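Local atomic coordinates of NADB-Rossmann Superfamily protein (Streptococcus agalactiae, PDB entry 3LEC), a protein that probably methylates N1 of adenine 22 in tRNA and binds a zinc ion. Residues E146-E151 / N182-F187; N193-L198 / D222-L227; K21-L26 / G43-A48; F47-E52 / E87-D92. All coordinates share one frame; numbering follows the deposited sequence.

In the fold
Interactions 3 and 4 lie toward one end of the sheet, inside edge strand 74-78, and share F47 and A48 of strand 45-52. Interaction 3 is backbone-bonded strand pairing, exposed where it begins; interaction 4 is buried and rests on methyl contacts with a ring, another methyl and a carboxylate. They meet directly, as R24 of the first reaches D89 of the second. Interaction 1 lies at the other end of the sheet, where edge strand 141-150 meets the start of helix 185-204, partly buried and helped by a water. Interaction 2 continues along that helix at the surface, its leucine and isoleucine contacts about 40 Å, centre to centre, from interaction 4. All four lie away from the zinc site at D140 and H165.

Interaction 1. Residues E146-E151 / N182-F187; sequences EDILTE and NNTTVF
I148 and T150, both pointing from strand 146-150 toward the start of helix 185-204, meet V186 and its neighbours. In I148 the CB atom itself stays 4.5 Å from V186 CG1, and contact begins with its two branches. CG2 lies between the backbone N and the carbonyl carbon, and this places it under the first helical turn, 3.9 Å from T184 OG1 and 4.1 Å from F187 CB. CG1, anti to the backbone N (chi1 -173°), runs the other way past V186 and comes within 3.9 Å of V186 CG1. At the tip, I148 CD1 remains 4.3 Å from V186 CG1, so this methyl is shared by two carbons of one isoleucine. T150 also presses on V186: T150 CG2 is only 3.3 Å from V186 CG1, tighter than ordinary van der Waals contact, and it also touches V186 CG2.

The polar part of the contact runs through T184. Its OG1 accepts the amide of F187 at 3.2 Å with an N-H...O angle of 162°, the capping bond of an N-cap residue. A water bridges the same hydroxyl to the strand, donating to I148 O at 2.7 Å; thus OG1 links the helix start to the strand backbone without a direct bond. Along its inner edge the strand is paired by backbone hydrogen bonds of D147 with I158 and L149 with Y156. The arrangement is an N-capped helix start packed on an edge strand, here the last in the 3-2-1-4-5-7-6 order characteristic of class I methyltransferase folds.

Interaction 2. Residues N193-L198 / D222-L227; sequences NELNKL and DIKEVL
E194 opens the contact with its CB, 3.9 Å from I223 CD1. Beyond CB the chain leaves the interface: a bend at chi2 (-59°) diverts CD, and OE2 receives K197 NZ at 2.9 Å. This salt bridge, three residues along the same helix, is met on the syn side of the carboxylate but 35° out of its plane.

L195 comes next, and three of its carbons engage the partner helix. Its CB faces I223 CG2 at 4.1 Å, CD2 reaches L227 CD1 at 4.2 Å, and CD1 approaches the aliphatic CG of K224 more distantly. One leucine thus spans a full turn of the partner helix, from I223 to L227, and the two leucine side chains cross obliquely. L198, one turn on, brings CD1 to within 3.6 Å of I223 CD1. The I223 tip therefore touches E194 on one turn and L198 on the next, while its CG2 serves L195 between them. L198 also packs on L216 and I220 farther back along helix 210-227.

The segment axes pass 10.3 Å apart with their directions 151° apart, which makes the pair roughly antiparallel but well splayed. The spacing of contacts at E194, L195 and L198 against I223 and L227 is that of an antiparallel helical hairpin, consistent with the C-terminal coiled-coil region found in TrmK-type proteins, where leucines and isoleucines line the seam.

Interaction 3. Residues K21-L26 / G43-A48; sequences KGARLL and GYCDFA
G22 and Y44 form the first backbone bond of the contact: G22 N donates to Y44 O at 2.9 Å. The exchange then alternates, as parallel pairing requires. D46 N gives to A23 O at 2.9 Å, and L25 N gives to F47 O, also at 2.9 Å. The bridges of R24 with F47 and L25 with A48 set the register. Close CA-H...O approaches supplement them, notably A48 CA to L25 O at 3.0 Å. At the corner near D46 one polar group is left over, since F47 N is buried with no partner in the model.

The R24 guanidinium has its main polar partner outside the pair, the carbonyl of D89, with N90 O as a weaker one. The chain bends at chi3 (57°), which places NE; the guanidinium runs nearly parallel to the F47 ring, the two planes differing by 11°, and F47 CD2 sits 3.3 Å above one guanidinium face, offset toward its rim. At the exposed end, K21 NZ stands 3.5 Å from the centroid of the Y44 ring, 24° off its normal, a cation-pi contact displaced toward the CD1-CE1 side of the ring.

Packing on the other face is plain: A23 CB meets C45 SG at 3.9 Å, and L25 CB meets A48 CB at 4.2 Å. L39 of helix 34-41 covers L25 and C45. Together they form the beta-alpha-beta crossover of strand 23-28, helix 34-41 and strand 45-52, the first unit of the Rossmann-like methyltransferase fold.

Interaction 4. Residues F47-E52 / E87-D92; sequences FAIAGE and EADNID
F47 and I49 project from one face of an extended strand toward D89 and I91, which lie on a compact turn of the loop ahead of strand 93-99. That turn is a short 3-10 segment at 87-89, closed by a bond from N90 N to E87 O at 3.0 Å; N90 then takes a positive phi (54°) and redirects the chain, so that D89 and I91 present side chains to the same strand. The strand alternates, and A48 between the two contact residues points away.

I49 CD1 makes the shortest contacts. It lies 3.6 Å from D89 OD2 and 3.7 Å from D89 CG, the isoleucine chain crossing the aspartate at about a right angle. The same methyl touches I91 CD1 at 3.8 Å. In I91 a bend at chi2 (-60°) brings CD1 against both I49 CD1 and the F47 ring. There I91 CD1 meets F47 CE2 at 4.0 Å, at the ring edge and near its plane. D89 O lies 4.2 Å from F47 CE2, obliquely to the ring.

D89 is buried, yet its carboxylate has partners outside the pair: R77 NH1 forms a salt bridge to OD2, and E86 N bonds to the same oxygen. These would be expected to keep it ionised. The contact has no hydrogen bond of its own: I49 CD1 packs on a carboxylate, on a methyl and beside the ring, while R77 and E86, rather than anything on strand 47-52, supply the polar partners of OD2.

Interaction 1. Residues E146-E151 / N182-F187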
loop_
_atom_site.group_PDB
_atom_site.type_symbol
_atom_site.label_atom_id
_atom_site.label_comp_id
_atom_site.label_asym_id
_atom_site.label_seq_id
_atom_site.Cartn_x
_atom_site.Cartn_y
_atom_site.Cartn_z
ATOM N N GLU A 146 -8.358 4.067 5.721
ATOM C CA GLU A 146 -7.153 3.324 6.122
ATOM C C GLU A 146 -7.504 2.104 6.966
ATOM O O GLU A 146 -8.515 2.092 7.671
ATOM C CB GLU A 146 -6.155 4.208 6.887
ATOM C CG GLU A 146 -5.693 5.446 6.158
ATOM C CD GLU A 146 -4.782 6.301 7.005
ATOM O OE1 GLU A 146 -5.207 6.682 8.124
ATOM O OE2 GLU A 146 -3.657 6.616 6.540
ATOM N N ASP A 147 -6.661 1.071 6.916
ATOM C CA ASP A 147 -6.836 -0.066 7.781
ATOM C C ASP A 147 -5.466 -0.461 8.322
ATOM O O ASP A 147 -4.477 -0.211 7.678
ATOM C CB ASP A 147 -7.436 -1.249 7.022
ATOM C CG ASP A 147 -7.835 -2.393 7.941
ATOM O OD1 ASP A 147 -8.407 -2.146 9.024
ATOM O OD2 ASP A 147 -7.586 -3.553 7.573
ATOM N N ILE A 148 -5.432 -1.012 9.523
ATOM C CA ILE A 148 -4.210 -1.636 10.044
ATOM C C ILE A 148 -4.617 -3.027 10.507
ATOM O O ILE A 148 -5.657 -3.202 11.165
ATOM C CB ILE A 148 -3.528 -0.796 11.151
ATOM C CG1 ILE A 148 -2.169 -1.409 11.517
ATOM C CG2 ILE A 148 -4.445 -0.630 12.405
ATOM C CD1 ILE A 148 -1.309 -0.536 12.402
ATOM N N LEU A 149 -3.821 -4.018 10.122
ATOM C CA LEU A 149 -4.146 -5.418 10.325
ATOM C C LEU A 149 -2.933 -6.142 10.873
ATOM O O LEU A 149 -1.824 -5.644 10.735
ATOM C CB LEU A 149 -4.573 -6.032 8.987
ATOM C CG LEU A 149 -3.505 -6.151 7.899
ATOM C CD1 LEU A 149 -3.163 -7.629 7.720
ATOM C CD2 LEU A 149 -3.992 -5.546 6.566
ATOM N N THR A 150 -3.145 -7.322 11.463
ATOM C CA THR A 150 -2.070 -8.147 12.024
ATOM C C THR A 150 -1.982 -9.519 11.335
ATOM O O THR A 150 -2.999 -10.094 10.955
ATOM C CB THR A 150 -2.275 -8.412 13.541
ATOM O OG1 THR A 150 -3.347 -9.348 13.721
ATOM C CG2 THR A 150 -2.609 -7.146 14.257
ATOM N N GLU A 151 -0.765 -10.026 11.185
ATOM C CA GLU A 151 -0.517 -11.248 10.407
ATOM C C GLU A 151 0.962 -11.655 10.398
ATOM O O GLU A 151 1.789 -11.028 9.723
ATOM C CB GLU A 151 -1.012 -11.019 8.986
ATOM C CG GLU A 151 -1.060 -12.202 8.119
ATOM C CD GLU A 151 -0.603 -11.817 6.755
ATOM O OE1 GLU A 151 -1.459 -11.601 5.890
ATOM O OE2 GLU A 151 0.624 -11.662 6.576
ATOM N N ASN A 182 -10.011 5.913 14.129
ATOM C CA ASN A 182 -10.562 4.600 14.446
ATOM C C ASN A 182 -9.992 4.114 15.783
ATOM O O ASN A 182 -10.726 3.548 16.594
ATOM C CB ASN A 182 -10.284 3.609 13.316
ATOM C CG ASN A 182 -11.499 2.759 12.954
ATOM O OD1 ASN A 182 -11.403 1.527 12.854
ATOM N ND2 ASN A 182 -12.644 3.409 12.740
ATOM N N ASN A 183 -8.695 4.373 16.012
ATOM C CA ASN A 183 -8.006 4.110 17.286
ATOM C C ASN A 183 -8.245 2.684 17.782
ATOM O O ASN A 183 -8.700 2.470 18.906
ATOM C CB ASN A 183 -8.402 5.170 18.354
ATOM C CG ASN A 183 -7.579 5.073 19.641
ATOM O OD1 ASN A 183 -6.356 4.934 19.620
ATOM N ND2 ASN A 183 -8.255 5.175 20.769
ATOM N N THR A 184 -7.945 1.703 16.931
ATOM C CA THR A 184 -8.228 0.304 17.236
ATOM C C THR A 184 -7.170 -0.264 18.168
ATOM O O THR A 184 -6.103 0.318 18.311
ATOM C CB THR A 184 -8.212 -0.551 15.963
ATOM O OG1 THR A 184 -6.894 -0.515 15.384
ATOM C CG2 THR A 184 -9.235 -0.035 14.952
ATOM N N THR A 185 -7.466 -1.412 18.778
ATOM C CA THR A 185 -6.464 -2.150 19.555
ATOM C C THR A 185 -5.157 -2.406 18.783
ATOM O O THR A 185 -4.082 -2.226 19.343
ATOM C CB THR A 185 -6.996 -3.493 20.079
ATOM O OG1 THR A 185 -8.282 -3.288 20.673
ATOM C CG2 THR A 185 -6.058 -4.053 21.109
ATOM N N VAL A 186 -5.253 -2.825 17.519
ATOM C CA VAL A 186 -4.055 -3.135 16.709
ATOM C C VAL A 186 -3.189 -1.887 16.570
ATOM O O VAL A 186 -1.963 -1.940 16.677
ATOM C CB VAL A 186 -4.432 -3.659 15.290
ATOM C CG1 VAL A 186 -3.186 -3.854 14.411
ATOM C CG2 VAL A 186 -5.234 -4.966 15.387
ATOM N N PHE A 187 -3.842 -0.767 16.312
ATOM C CA PHE A 187 -3.173 0.532 16.186
ATOM C C PHE A 187 -2.408 0.892 17.471
ATOM O O PHE A 187 -1.230 1.252 17.433
ATOM C CB PHE A 187 -4.240 1.580 15.895
ATOM C CG PHE A 187 -3.738 3.003 15.885
ATOM C CD1 PHE A 187 -3.180 3.554 14.733
ATOM C CD2 PHE A 187 -3.857 3.802 17.012
ATOM C CE1 PHE A 187 -2.752 4.885 14.703
ATOM C CE2 PHE A 187 -3.417 5.123 16.997
ATOM C CZ PHE A 187 -2.856 5.664 15.839
HETATM O O HOH W 1 -7.202 -2.237 13.098
#

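Interaction 2. Residues N193-L198 / D222-L227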
loop_
_atom_site.group_PDB
_atom_site.type_symbol
_atom_site.label_atom_id
_atom_site.label_comp_id
_atom_site.label_asym_id
_atom_site.label_seq_id
_atom_site.Cartn_x
_atom_site.Cartn_y
_atom_site.Cartn_z
ATOM N N ASN A 193 4.444 -0.697 20.698
ATOM C CA ASN A 193 5.681 -1.400 20.311
ATOM C C ASN A 193 6.792 -0.465 19.795
ATOM O O ASN A 193 7.968 -0.636 20.127
ATOM C CB ASN A 193 5.371 -2.491 19.272
ATOM C CG ASN A 193 6.581 -3.349 18.948
ATOM O OD1 ASN A 193 7.253 -3.857 19.841
ATOM N ND2 ASN A 193 6.866 -3.509 17.666
ATOM N N GLU A 194 6.415 0.522 18.984
ATOM C CA GLU A 194 7.354 1.530 18.496
ATOM C C GLU A 194 7.917 2.332 19.655
ATOM O O GLU A 194 9.113 2.556 19.720
ATOM C CB GLU A 194 6.699 2.481 17.498
ATOM C CG GLU A 194 6.294 1.810 16.175
ATOM C CD GLU A 194 7.471 1.182 15.441
ATOM O OE1 GLU A 194 8.453 1.901 15.189
ATOM O OE2 GLU A 194 7.409 -0.035 15.128
ATOM N N LEU A 195 7.057 2.717 20.585
ATOM C CA LEU A 195 7.527 3.364 21.824
ATOM C C LEU A 195 8.619 2.552 22.552
ATOM O O LEU A 195 9.691 3.091 22.939
ATOM C CB LEU A 195 6.343 3.633 22.752
ATOM C CG LEU A 195 6.663 4.482 23.993
ATOM C CD1 LEU A 195 7.306 5.823 23.611
ATOM C CD2 LEU A 195 5.388 4.663 24.825
ATOM N N ASN A 196 8.360 1.262 22.728
ATOM C CA ASN A 196 9.335 0.381 23.369
ATOM C C ASN A 196 10.679 0.413 22.666
ATOM O O ASN A 196 11.708 0.648 23.293
ATOM C CB ASN A 196 8.808 -1.042 23.420
ATOM C CG ASN A 196 7.539 -1.165 24.234
ATOM O OD1 ASN A 196 7.154 -0.234 24.969
ATOM N ND2 ASN A 196 6.870 -2.309 24.106
ATOM N N LYS A 197 10.656 0.195 21.355
ATOM C CA LYS A 197 11.862 0.241 20.532
ATOM C C LYS A 197 12.588 1.582 20.593
ATOM O O LYS A 197 13.807 1.636 20.723
ATOM C CB LYS A 197 11.532 -0.156 19.084
ATOM C CG LYS A 197 11.088 -1.627 18.992
ATOM C CD LYS A 197 10.904 -2.117 17.547
ATOM C CE LYS A 197 9.645 -1.542 16.904
ATOM N NZ LYS A 197 9.442 -2.083 15.495
ATOM N N LEU A 198 11.839 2.672 20.478
ATOM C CA LEU A 198 12.455 3.967 20.539
ATOM C C LEU A 198 13.076 4.219 21.916
ATOM O O LEU A 198 14.087 4.904 22.037
ATOM C CB LEU A 198 11.428 5.049 20.207
ATOM C CG LEU A 198 10.872 5.010 18.769
ATOM C CD1 LEU A 198 9.698 5.944 18.697
ATOM C CD2 LEU A 198 11.909 5.394 17.716
ATOM N N ASP A 222 5.507 12.398 20.332
ATOM C CA ASP A 222 4.365 12.240 19.417
ATOM C C ASP A 222 3.567 11.000 19.784
ATOM O O ASP A 222 2.332 11.031 19.908
ATOM C CB ASP A 222 4.824 12.149 17.940
ATOM C CG ASP A 222 5.239 13.496 17.340
ATOM O OD1 ASP A 222 4.767 14.564 17.796
ATOM O OD2 ASP A 222 6.028 13.485 16.360
ATOM N N ILE A 223 4.283 9.893 19.996
ATOM C CA ILE A 223 3.626 8.653 20.321
ATOM C C ILE A 223 2.921 8.768 21.671
ATOM O O ILE A 223 1.747 8.403 21.787
ATOM C CB ILE A 223 4.559 7.446 20.267
ATOM C CG1 ILE A 223 5.050 7.205 18.834
ATOM C CG2 ILE A 223 3.844 6.207 20.775
ATOM C CD1 ILE A 223 6.095 6.124 18.746
ATOM N N LYS A 224 3.621 9.304 22.668
ATOM C CA LYS A 224 3.036 9.485 23.998
ATOM C C LYS A 224 1.735 10.252 23.900
ATOM O O LYS A 224 0.777 9.918 24.578
ATOM C CB LYS A 224 3.996 10.207 24.947
ATOM C CG LYS A 224 5.135 9.317 25.425
ATOM C CD LYS A 224 5.781 9.852 26.701
ATOM C CE LYS A 224 7.150 9.211 26.901
ATOM N NZ LYS A 224 7.661 9.378 28.288
ATOM N N GLU A 225 1.692 11.266 23.041
ATOM C CA GLU A 225 0.471 12.066 22.870
ATOM C C GLU A 225 -0.678 11.262 22.284
ATOM O O GLU A 225 -1.805 11.291 22.797
ATOM C CB GLU A 225 0.762 13.343 22.075
ATOM C CG GLU A 225 1.646 14.317 22.843
ATOM C CD GLU A 225 2.076 15.551 22.055
ATOM O OE1 GLU A 225 1.749 15.665 20.859
ATOM O OE2 GLU A 225 2.739 16.421 22.650
ATOM N N VAL A 226 -0.382 10.512 21.223
ATOM C CA VAL A 226 -1.382 9.684 20.561
ATOM C C VAL A 226 -1.934 8.639 21.534
ATOM O O VAL A 226 -3.152 8.458 21.644
ATOM C CB VAL A 226 -0.768 9.034 19.285
ATOM C CG1 VAL A 226 -1.641 7.912 18.744
ATOM C CG2 VAL A 226 -0.568 10.097 18.238
ATOM N N LEU A 227 -1.030 7.971 22.251
ATOM C CA LEU A 227 -1.410 6.908 23.160
ATOM C C LEU A 227 -2.112 7.446 24.417
ATOM O O LEU A 227 -2.809 6.703 25.109
ATOM C CB LEU A 227 -0.186 6.068 23.545
ATOM C CG LEU A 227 0.444 5.183 22.456
ATOM C CD1 LEU A 227 1.619 4.378 23.025
ATOM C CD2 LEU A 227 -0.594 4.249 21.827
#

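Interaction 3. Residues K21-L26 / G43-A48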
loop_
_atom_site.group_PDB
_atom_site.type_symbol
_atom_site.label_atom_id
_atom_site.label_comp_id
_atom_site.label_asym_id
_atom_site.label_seq_id
_atom_site.Cartn_x
_atom_site.Cartn_y
_atom_site.Cartn_z
ATOM N N LYS A 21 -16.103 -2.786 -7.002
ATOM C CA LYS A 21 -16.732 -3.739 -7.917
ATOM C C LYS A 21 -16.644 -3.267 -9.365
ATOM O O LYS A 21 -16.871 -2.086 -9.659
ATOM C CB LYS A 21 -18.210 -3.926 -7.554
ATOM C CG LYS A 21 -18.441 -4.419 -6.153
ATOM C CD LYS A 21 -18.090 -5.890 -6.047
ATOM C CE LYS A 21 -18.710 -6.496 -4.818
ATOM N NZ LYS A 21 -18.016 -7.759 -4.536
ATOM N N GLY A 22 -16.311 -4.190 -10.261
ATOM C CA GLY A 22 -16.259 -3.889 -11.693
ATOM C C GLY A 22 -14.971 -3.168 -12.101
ATOM O O GLY A 22 -14.826 -2.778 -13.267
ATOM N N ALA A 23 -14.033 -2.983 -11.159
ATOM C CA ALA A 23 -12.778 -2.277 -11.470
ATOM C C ALA A 23 -12.000 -2.941 -12.598
ATOM O O ALA A 23 -12.099 -4.154 -12.827
ATOM C CB ALA A 23 -11.868 -2.140 -10.219
ATOM N N ARG A 24 -11.238 -2.120 -13.302
ATOM C CA ARG A 24 -10.239 -2.572 -14.249
ATOM C C ARG A 24 -8.949 -2.149 -13.570
ATOM O O ARG A 24 -8.702 -0.969 -13.384
ATOM C CB ARG A 24 -10.446 -1.890 -15.589
ATOM C CG ARG A 24 -11.800 -2.172 -16.191
ATOM C CD ARG A 24 -11.982 -1.484 -17.555
ATOM N NE ARG A 24 -10.940 -1.871 -18.528
ATOM C CZ ARG A 24 -10.967 -2.950 -19.307
ATOM N NH1 ARG A 24 -11.999 -3.783 -19.284
ATOM N NH2 ARG A 24 -9.952 -3.186 -20.134
ATOM N N LEU A 25 -8.165 -3.138 -13.158
ATOM C CA LEU A 25 -7.137 -2.978 -12.130
ATOM C C LEU A 25 -5.759 -3.228 -12.697
ATOM O O LEU A 25 -5.589 -4.163 -13.472
ATOM C CB LEU A 25 -7.386 -4.017 -11.031
ATOM C CG LEU A 25 -6.313 -4.240 -9.956
ATOM C CD1 LEU A 25 -6.278 -3.083 -9.005
ATOM C CD2 LEU A 25 -6.573 -5.537 -9.202
ATOM N N LEU A 26 -4.796 -2.396 -12.307
ATOM C CA LEU A 26 -3.376 -2.745 -12.424
ATOM C C LEU A 26 -2.778 -3.021 -11.041
ATOM O O LEU A 26 -2.836 -2.166 -10.138
ATOM C CB LEU A 26 -2.593 -1.644 -13.146
ATOM C CG LEU A 26 -1.060 -1.656 -13.023
ATOM C CD1 LEU A 26 -0.366 -2.753 -13.873
ATOM C CD2 LEU A 26 -0.473 -0.302 -13.315
ATOM N N GLY A 43 -15.452 -12.765 -10.123
ATOM C CA GLY A 43 -16.169 -11.793 -10.950
ATOM C C GLY A 43 -16.261 -10.396 -10.351
ATOM O O GLY A 43 -17.054 -9.576 -10.830
ATOM N N TYR A 44 -15.454 -10.111 -9.322
ATOM C CA TYR A 44 -15.503 -8.816 -8.624
ATOM C C TYR A 44 -14.851 -7.662 -9.381
ATOM O O TYR A 44 -15.076 -6.479 -9.058
ATOM C CB TYR A 44 -14.859 -8.909 -7.244
ATOM C CG TYR A 44 -15.561 -9.812 -6.249
ATOM C CD1 TYR A 44 -16.914 -10.126 -6.378
ATOM C CD2 TYR A 44 -14.870 -10.320 -5.147
ATOM C CE1 TYR A 44 -17.549 -10.942 -5.456
ATOM C CE2 TYR A 44 -15.491 -11.132 -4.229
ATOM C CZ TYR A 44 -16.836 -11.433 -4.378
ATOM O OH TYR A 44 -17.470 -12.230 -3.455
ATOM N N CYS A 45 -13.995 -7.997 -10.335
ATOM C CA CYS A 45 -13.440 -7.003 -11.232
ATOM C C CYS A 45 -13.672 -7.446 -12.663
ATOM O O CYS A 45 -13.912 -8.615 -12.918
ATOM C CB CYS A 45 -11.943 -6.796 -11.000
ATOM S SG CYS A 45 -11.581 -5.978 -9.435
ATOM N N ASP A 46 -13.555 -6.501 -13.585
ATOM C CA ASP A 46 -13.806 -6.762 -14.988
ATOM C C ASP A 46 -12.562 -7.199 -15.745
ATOM O O ASP A 46 -12.673 -7.953 -16.714
ATOM C CB ASP A 46 -14.394 -5.516 -15.643
ATOM C CG ASP A 46 -15.879 -5.358 -15.373
ATOM O OD1 ASP A 46 -16.460 -6.211 -14.661
ATOM O OD2 ASP A 46 -16.465 -4.385 -15.902
ATOM N N PHE A 47 -11.393 -6.727 -15.298
ATOM C CA PHE A 47 -10.126 -6.887 -16.028
ATOM C C PHE A 47 -8.985 -6.515 -15.100
ATOM O O PHE A 47 -9.134 -5.640 -14.232
ATOM C CB PHE A 47 -10.104 -5.981 -17.278
ATOM C CG PHE A 47 -8.782 -5.931 -18.000
ATOM C CD1 PHE A 47 -8.340 -7.009 -18.752
ATOM C CD2 PHE A 47 -7.992 -4.782 -17.953
ATOM C CE1 PHE A 47 -7.126 -6.946 -19.436
ATOM C CE2 PHE A 47 -6.787 -4.718 -18.611
ATOM C CZ PHE A 47 -6.354 -5.803 -19.362
ATOM N N ALA A 48 -7.845 -7.181 -15.268
ATOM C CA ALA A 48 -6.662 -6.821 -14.498
ATOM C C ALA A 48 -5.370 -7.025 -15.281
ATOM O O ALA A 48 -5.321 -7.826 -16.216
ATOM C CB ALA A 48 -6.614 -7.577 -13.153
#

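Interaction 4. Residues F47-E52 / E87-D92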
loop_
_atom_site.group_PDB
_atom_site.type_symbol
_atom_site.label_atom_id
_atom_site.label_comp_id
_atom_site.label_asym_id
_atom_site.label_seq_id
_atom_site.Cartn_x
_atom_site.Cartn_y
_atom_site.Cartn_z
ATOM N N PHE A 47 -11.393 -6.727 -15.298
ATOM C CA PHE A 47 -10.126 -6.887 -16.028
ATOM C C PHE A 47 -8.985 -6.515 -15.100
ATOM O O PHE A 47 -9.134 -5.640 -14.232
ATOM C CB PHE A 47 -10.104 -5.981 -17.278
ATOM C CG PHE A 47 -8.782 -5.931 -18.000
ATOM C CD1 PHE A 47 -8.340 -7.009 -18.752
ATOM C CD2 PHE A 47 -7.992 -4.782 -17.953
ATOM C CE1 PHE A 47 -7.126 -6.946 -19.436
ATOM C CE2 PHE A 47 -6.787 -4.718 -18.611
ATOM C CZ PHE A 47 -6.354 -5.803 -19.362
ATOM N N ALA A 48 -7.845 -7.181 -15.268
ATOM C CA ALA A 48 -6.662 -6.821 -14.498
ATOM C C ALA A 48 -5.370 -7.025 -15.281
ATOM O O ALA A 48 -5.321 -7.826 -16.216
ATOM C CB ALA A 48 -6.614 -7.577 -13.153
ATOM N N ILE A 49 -4.347 -6.267 -14.899
ATOM C CA ILE A 49 -2.975 -6.445 -15.391
ATOM C C ILE A 49 -2.110 -6.725 -14.170
ATOM O O ILE A 49 -2.194 -6.017 -13.135
ATOM C CB ILE A 49 -2.445 -5.202 -16.134
ATOM C CG1 ILE A 49 -3.339 -4.841 -17.351
ATOM C CG2 ILE A 49 -0.971 -5.379 -16.564
ATOM C CD1 ILE A 49 -3.198 -3.346 -17.753
ATOM N N ALA A 50 -1.292 -7.763 -14.278
ATOM C CA ALA A 50 -0.287 -8.046 -13.256
ATOM C C ALA A 50 1.024 -7.543 -13.817
ATOM O O ALA A 50 1.541 -8.099 -14.780
ATOM C CB ALA A 50 -0.216 -9.549 -12.942
ATOM N N GLY A 51 1.547 -6.471 -13.226
ATOM C CA GLY A 51 2.752 -5.819 -13.737
ATOM C C GLY A 51 3.966 -6.344 -12.995
ATOM O O GLY A 51 3.996 -6.348 -11.772
ATOM N N GLU A 52 4.950 -6.831 -13.737
ATOM C CA GLU A 52 6.120 -7.422 -13.116
ATOM C C GLU A 52 7.321 -6.742 -13.729
ATOM O O GLU A 52 7.267 -6.295 -14.891
ATOM C CB GLU A 52 6.183 -8.950 -13.323
ATOM C CG GLU A 52 4.947 -9.767 -12.879
ATOM C CD GLU A 52 4.616 -9.653 -11.373
ATOM O OE1 GLU A 52 5.456 -9.215 -10.576
ATOM O OE2 GLU A 52 3.488 -10.010 -10.989
ATOM N N GLU A 87 -3.349 3.843 -22.034
ATOM C CA GLU A 87 -4.716 4.384 -22.183
ATOM C C GLU A 87 -5.780 3.350 -22.625
ATOM O O GLU A 87 -6.897 3.293 -22.056
ATOM C CB GLU A 87 -4.684 5.580 -23.144
ATOM C CG GLU A 87 -6.045 6.277 -23.400
ATOM C CD GLU A 87 -5.972 7.303 -24.534
ATOM O OE1 GLU A 87 -4.904 7.419 -25.171
ATOM O OE2 GLU A 87 -6.978 8.008 -24.783
ATOM N N ALA A 88 -5.437 2.543 -23.635
ATOM C CA ALA A 88 -6.356 1.566 -24.227
ATOM C C ALA A 88 -6.851 0.527 -23.242
ATOM O O ALA A 88 -7.845 -0.148 -23.497
ATOM C CB ALA A 88 -5.725 0.881 -25.468
ATOM N N ASP A 89 -6.146 0.412 -22.115
ATOM C CA ASP A 89 -6.467 -0.571 -21.091
ATOM C C ASP A 89 -7.627 -0.124 -20.218
ATOM O O ASP A 89 -8.292 -0.954 -19.583
ATOM C CB ASP A 89 -5.230 -0.828 -20.227
ATOM C CG ASP A 89 -4.192 -1.668 -20.931
ATOM O OD1 ASP A 89 -4.576 -2.633 -21.634
ATOM O OD2 ASP A 89 -2.988 -1.376 -20.762
ATOM N N ASN A 90 -7.874 1.183 -20.205
ATOM C CA ASN A 90 -8.968 1.781 -19.442
ATOM C C ASN A 90 -8.935 1.379 -17.961
ATOM O O ASN A 90 -9.946 0.946 -17.420
ATOM C CB ASN A 90 -10.327 1.404 -20.067
ATOM C CG ASN A 90 -11.480 2.229 -19.510
ATOM O OD1 ASN A 90 -11.268 3.305 -18.942
ATOM N ND2 ASN A 90 -12.706 1.729 -19.673
ATOM N N ILE A 91 -7.760 1.493 -17.340
ATOM C CA ILE A 91 -7.571 1.169 -15.918
ATOM C C ILE A 91 -8.127 2.292 -15.056
ATOM O O ILE A 91 -7.866 3.454 -15.323
ATOM C CB ILE A 91 -6.072 0.969 -15.594
ATOM C CG1 ILE A 91 -5.505 -0.194 -16.425
ATOM C CG2 ILE A 91 -5.846 0.754 -14.100
ATOM C CD1 ILE A 91 -6.179 -1.575 -16.196
ATOM N N ASP A 92 -8.904 1.928 -14.045
ATOM C CA ASP A 92 -9.459 2.904 -13.124
ATOM C C ASP A 92 -8.910 2.701 -11.715
ATOM O O ASP A 92 -9.100 3.558 -10.860
ATOM C CB ASP A 92 -10.987 2.844 -13.127
ATOM C CG ASP A 92 -11.522 1.430 -12.931
ATOM O OD1 ASP A 92 -12.186 0.926 -13.851
ATOM O OD2 ASP A 92 -11.292 0.823 -11.870
#